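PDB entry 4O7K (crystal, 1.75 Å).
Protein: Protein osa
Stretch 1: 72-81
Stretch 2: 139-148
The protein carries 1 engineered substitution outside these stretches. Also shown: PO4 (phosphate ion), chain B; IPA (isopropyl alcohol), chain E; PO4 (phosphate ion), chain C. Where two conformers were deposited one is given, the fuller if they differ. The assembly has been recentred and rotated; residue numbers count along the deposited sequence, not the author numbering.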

# COMPACT_ATOMS: atom_id res chain seq x y z
N ASN A 72 3.39 3.50 5.61
CA ASN A 72 3.75 2.47 6.55
C ASN A 72 2.81 1.29 6.34
O ASN A 72 1.61 1.39 6.60
CB ASN A 72 3.65 3.04 7.97
CG ASN A 72 3.99 2.03 9.04
OD1 ASN A 72 3.62 0.86 8.96
ND2 ASN A 72 4.70 2.50 10.06
N GLY A 73 3.35 0.17 5.86
CA GLY A 73 2.53 -1.00 5.57
C GLY A 73 1.58 -1.42 6.69
O GLY A 73 0.40 -1.67 6.44
N LEU A 74 2.09 -1.50 7.92
CA LEU A 74 1.25 -1.89 9.05
C LEU A 74 0.13 -0.88 9.32
O LEU A 74 -0.97 -1.26 9.69
CB LEU A 74 2.09 -2.05 10.32
CG LEU A 74 3.09 -3.20 10.38
CD1 LEU A 74 3.69 -3.27 11.77
CD2 LEU A 74 2.46 -4.54 9.99
N ALA A 75 0.44 0.40 9.15
CA ALA A 75 -0.58 1.43 9.35
C ALA A 75 -1.64 1.37 8.25
O ALA A 75 -2.83 1.58 8.50
CB ALA A 75 0.05 2.80 9.40
N PHE A 76 -1.18 1.11 7.03
CA PHE A 76 -2.06 1.00 5.87
C PHE A 76 -3.01 -0.18 6.06
O PHE A 76 -4.22 -0.05 5.84
CB PHE A 76 -1.23 0.85 4.60
CG PHE A 76 -2.03 0.75 3.34
CD1 PHE A 76 -2.38 1.89 2.63
CD2 PHE A 76 -2.41 -0.49 2.84
CE1 PHE A 76 -3.10 1.79 1.45
CE2 PHE A 76 -3.13 -0.59 1.66
CZ PHE A 76 -3.48 0.55 0.97
N TYR A 77 -2.43 -1.31 6.47
CA TYR A 77 -3.16 -2.52 6.79
C TYR A 77 -4.24 -2.23 7.82
O TYR A 77 -5.40 -2.60 7.63
CB TYR A 77 -2.18 -3.59 7.29
CG TYR A 77 -2.74 -4.95 7.64
CD1 TYR A 77 -3.95 -5.42 7.11
CD2 TYR A 77 -2.04 -5.79 8.50
CE1 TYR A 77 -4.43 -6.68 7.44
CE2 TYR A 77 -2.50 -7.03 8.83
CZ TYR A 77 -3.69 -7.48 8.31
OH TYR A 77 -4.13 -8.73 8.67
N ARG A 78 -3.86 -1.57 8.91
CA ARG A 78 -4.81 -1.22 9.97
C ARG A 78 -5.96 -0.34 9.48
O ARG A 78 -7.12 -0.56 9.82
CB ARG A 78 -4.09 -0.51 11.12
CG ARG A 78 -5.01 -0.03 12.22
CD ARG A 78 -4.25 0.65 13.34
NE ARG A 78 -5.15 1.07 14.42
CZ ARG A 78 -5.80 2.23 14.45
NH1 ARG A 78 -5.65 3.10 13.46
NH2 ARG A 78 -6.60 2.52 15.46
N ALA A 79 -5.62 0.67 8.68
CA ALA A 79 -6.64 1.58 8.15
C ALA A 79 -7.59 0.85 7.20
O ALA A 79 -8.80 1.14 7.14
CB ALA A 79 -5.97 2.75 7.44
N TRP A 80 -7.05 -0.12 6.47
CA TRP A 80 -7.85 -0.94 5.56
C TRP A 80 -8.81 -1.83 6.35
O TRP A 80 -9.99 -1.95 6.00
CB TRP A 80 -6.93 -1.78 4.66
CG TRP A 80 -7.61 -2.51 3.55
CD1 TRP A 80 -8.96 -2.53 3.25
CD2 TRP A 80 -6.98 -3.36 2.59
NE1 TRP A 80 -9.19 -3.33 2.15
CE2 TRP A 80 -7.99 -3.86 1.73
CE3 TRP A 80 -5.64 -3.75 2.36
CZ2 TRP A 80 -7.71 -4.71 0.66
CZ3 TRP A 80 -5.37 -4.60 1.30
CH2 TRP A 80 -6.40 -5.07 0.46
N LEU A 81 -8.32 -2.44 7.43
CA LEU A 81 -9.17 -3.23 8.30
C LEU A 81 -10.31 -2.39 8.90
O LEU A 81 -11.36 -2.92 9.25
CB LEU A 81 -8.35 -3.87 9.41
CG LEU A 81 -7.50 -5.06 9.00
CD1 LEU A 81 -6.49 -5.38 10.10
CD2 LEU A 81 -8.35 -6.28 8.70
N GLY A 139 -6.26 -1.76 -7.17
CA GLY A 139 -5.01 -2.21 -6.59
C GLY A 139 -5.12 -2.98 -5.29
O GLY A 139 -4.15 -3.08 -4.55
N MET A 140 -6.29 -3.57 -5.00
CA MET A 140 -6.45 -4.30 -3.75
C MET A 140 -5.58 -5.55 -3.68
O MET A 140 -4.94 -5.81 -2.67
CB MET A 140 -7.92 -4.70 -3.53
CG MET A 140 -8.75 -3.58 -2.95
SD MET A 140 -10.41 -4.12 -2.44
CE MET A 140 -11.07 -4.57 -4.04
N THR A 141 -5.54 -6.35 -4.74
CA THR A 141 -4.80 -7.60 -4.66
C THR A 141 -3.29 -7.37 -4.60
O THR A 141 -2.60 -8.04 -3.85
CB THR A 141 -5.11 -8.53 -5.83
OG1 THR A 141 -6.51 -8.53 -6.10
CG2 THR A 141 -4.69 -9.94 -5.47
N ARG A 142 -2.78 -6.42 -5.38
CA ARG A 142 -1.35 -6.15 -5.32
C ARG A 142 -0.99 -5.58 -3.95
O ARG A 142 0.12 -5.79 -3.46
CB ARG A 142 -0.91 -5.20 -6.45
CG ARG A 142 -1.35 -3.76 -6.29
CD ARG A 142 -1.31 -3.03 -7.62
NE ARG A 142 -2.31 -3.53 -8.56
CZ ARG A 142 -2.24 -3.39 -9.88
NH1 ARG A 142 -1.21 -2.75 -10.43
NH2 ARG A 142 -3.20 -3.88 -10.66
N SER A 143 -1.93 -4.88 -3.31
CA SER A 143 -1.74 -4.41 -1.94
C SER A 143 -1.66 -5.58 -0.96
O SER A 143 -0.86 -5.56 -0.02
CB SER A 143 -2.88 -3.46 -1.50
OG SER A 143 -2.88 -2.26 -2.25
N MET A 144 -2.49 -6.60 -1.18
CA MET A 144 -2.45 -7.80 -0.34
C MET A 144 -1.09 -8.50 -0.46
O MET A 144 -0.54 -8.98 0.53
CB MET A 144 -3.56 -8.78 -0.72
CG MET A 144 -4.97 -8.27 -0.45
SD MET A 144 -6.15 -9.56 -0.90
CE MET A 144 -7.71 -8.64 -0.87
N TRP A 145 -0.59 -8.58 -1.69
CA TRP A 145 0.68 -9.24 -1.95
C TRP A 145 1.77 -8.56 -1.12
O TRP A 145 2.50 -9.23 -0.38
CB TRP A 145 1.01 -9.20 -3.45
CG TRP A 145 2.22 -10.05 -3.84
CD1 TRP A 145 2.21 -11.35 -4.28
CD2 TRP A 145 3.60 -9.65 -3.80
NE1 TRP A 145 3.50 -11.78 -4.53
CE2 TRP A 145 4.37 -10.76 -4.24
CE3 TRP A 145 4.26 -8.47 -3.44
CZ2 TRP A 145 5.76 -10.71 -4.33
CZ3 TRP A 145 5.64 -8.43 -3.53
CH2 TRP A 145 6.37 -9.54 -3.97
N LEU A 146 1.82 -7.23 -1.19
CA LEU A 146 2.84 -6.46 -0.48
C LEU A 146 2.71 -6.65 1.02
O LEU A 146 3.70 -6.85 1.72
CB LEU A 146 2.75 -4.96 -0.84
CG LEU A 146 3.07 -4.55 -2.28
CD1 LEU A 146 2.44 -3.20 -2.60
CD2 LEU A 146 4.57 -4.49 -2.51
N LEU A 147 1.48 -6.61 1.51
CA LEU A 147 1.22 -6.75 2.94
C LEU A 147 1.59 -8.15 3.44
O LEU A 147 2.26 -8.30 4.47
CB LEU A 147 -0.24 -6.43 3.23
CG LEU A 147 -0.58 -4.94 3.13
CD1 LEU A 147 -2.06 -4.75 3.44
CD2 LEU A 147 0.31 -4.13 4.08
N ALA A 148 1.16 -9.17 2.70
CA ALA A 148 1.42 -10.55 3.09
C ALA A 148 2.92 -10.84 3.03
O ALA A 148 3.41 -11.70 3.77
CB ALA A 148 0.65 -11.52 2.20
P PO4 B . -5.32 -5.85 -8.45
O1 PO4 B . -5.75 -4.95 -9.57
O2 PO4 B . -6.50 -6.16 -7.56
O3 PO4 B . -4.73 -7.12 -9.00
O4 PO4 B . -4.26 -5.18 -7.60
C1 IPA E . -2.17 -2.62 -13.76
C2 IPA E . -1.99 -3.97 -14.45
C3 IPA E . -0.57 -4.13 -14.97
O2 IPA E . -2.25 -5.00 -13.52
P PO4 C . 5.47 -15.35 -4.18
O1 PO4 C . 4.03 -14.89 -4.01
O2 PO4 C . 6.20 -15.27 -2.86
O3 PO4 C . 5.51 -16.78 -4.66
O4 PO4 C . 6.16 -14.49 -5.20

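Residues 73-81 and 140-148 each form a regular α-helix, and the two helices run in broadly opposed directions, with an angle of 130° between their N-to-C vectors and a closest axial approach of 10.5 Å. Because they cross obliquely, the backbones are not evenly spaced. They come near one another at the start of the first helix and the end of the second, where the CA atoms of Gly-73 and Leu-147 are 6.5 Å apart, and they diverge toward the other end, where the CA atoms of Trp-80 and Met-140 are separated by 10.0 Å.

The N termini of the two helices differ. Asn-72 occupies the N-cap position of the first, and its OD1 accepts a capping bond from Ala-75 N at 3.2 Å. Gly-139 precedes the second helix with phi/psi of 95/22°, a conformation in which a CB would be jammed against the preceding carbonyl oxygen. The start of this helix also binds a phosphate ion, probably from the crystallisation liquor: Thr-141 N and OG1 donate to its O2 at 3.0 and 2.8 Å, and Arg-142 N and NE donate to its O4 at 2.9 and 2.7 Å. These bonds lie apart from the interhelical contact, in which neither Thr-141 nor Arg-142 takes part.

No hydrogen bond links the two helices. They are held by packing, which buries 336 Å² summed over both sides, and two interlocking side chains dominate it. Leu-147 points toward the first helix and fits as a knob among Gly-73, Phe-76, Tyr-77 and Trp-80. Its CD2 lies 3.4 Å from Gly-73 O, so the leucine packs directly on the backbone here; an ideal CB on Gly-73 would point toward the second helix and lie 3.9 Å from Leu-147 CD2, a contact distance and not a clash. CD1 lies 4.0 Å from Tyr-77 CB, which CD2 approaches almost as closely, and also reaches Phe-76 CD2 at 4.3 Å and Trp-80 CE3 at 3.9 Å, meeting the Phe-76 and Trp-80 rings at their edges.

Trp-80 supplies the reciprocal knob, seated among Met-140, Ser-143, Met-144 and Leu-147. Its long, flat side chain, with chi1 in the t well, spans the wider gap at this end of the pair. Trp-80 CH2 approaches Met-144 CG at 3.6 Å and Met-140 O at 3.5 Å, while CZ2 lies 3.9 Å from Met-140 CG. The Met-140 sulfur is more distant, with SD 5.4 Å from the centroid of the six-membered ring in an oblique arrangement. The indole NE1 finds its hydrogen bond elsewhere in the structure.

Ser-143 provides a small side chain close to both aromatic residues, its CB 3.9 Å from Trp-80 CZ3 and its OG 4.3 Å from Phe-76 CE2. Its hydroxyl donates to Gly-139 O at 2.8 Å, so this polar group is satisfied within its own helical segment although it faces a largely apolar contact.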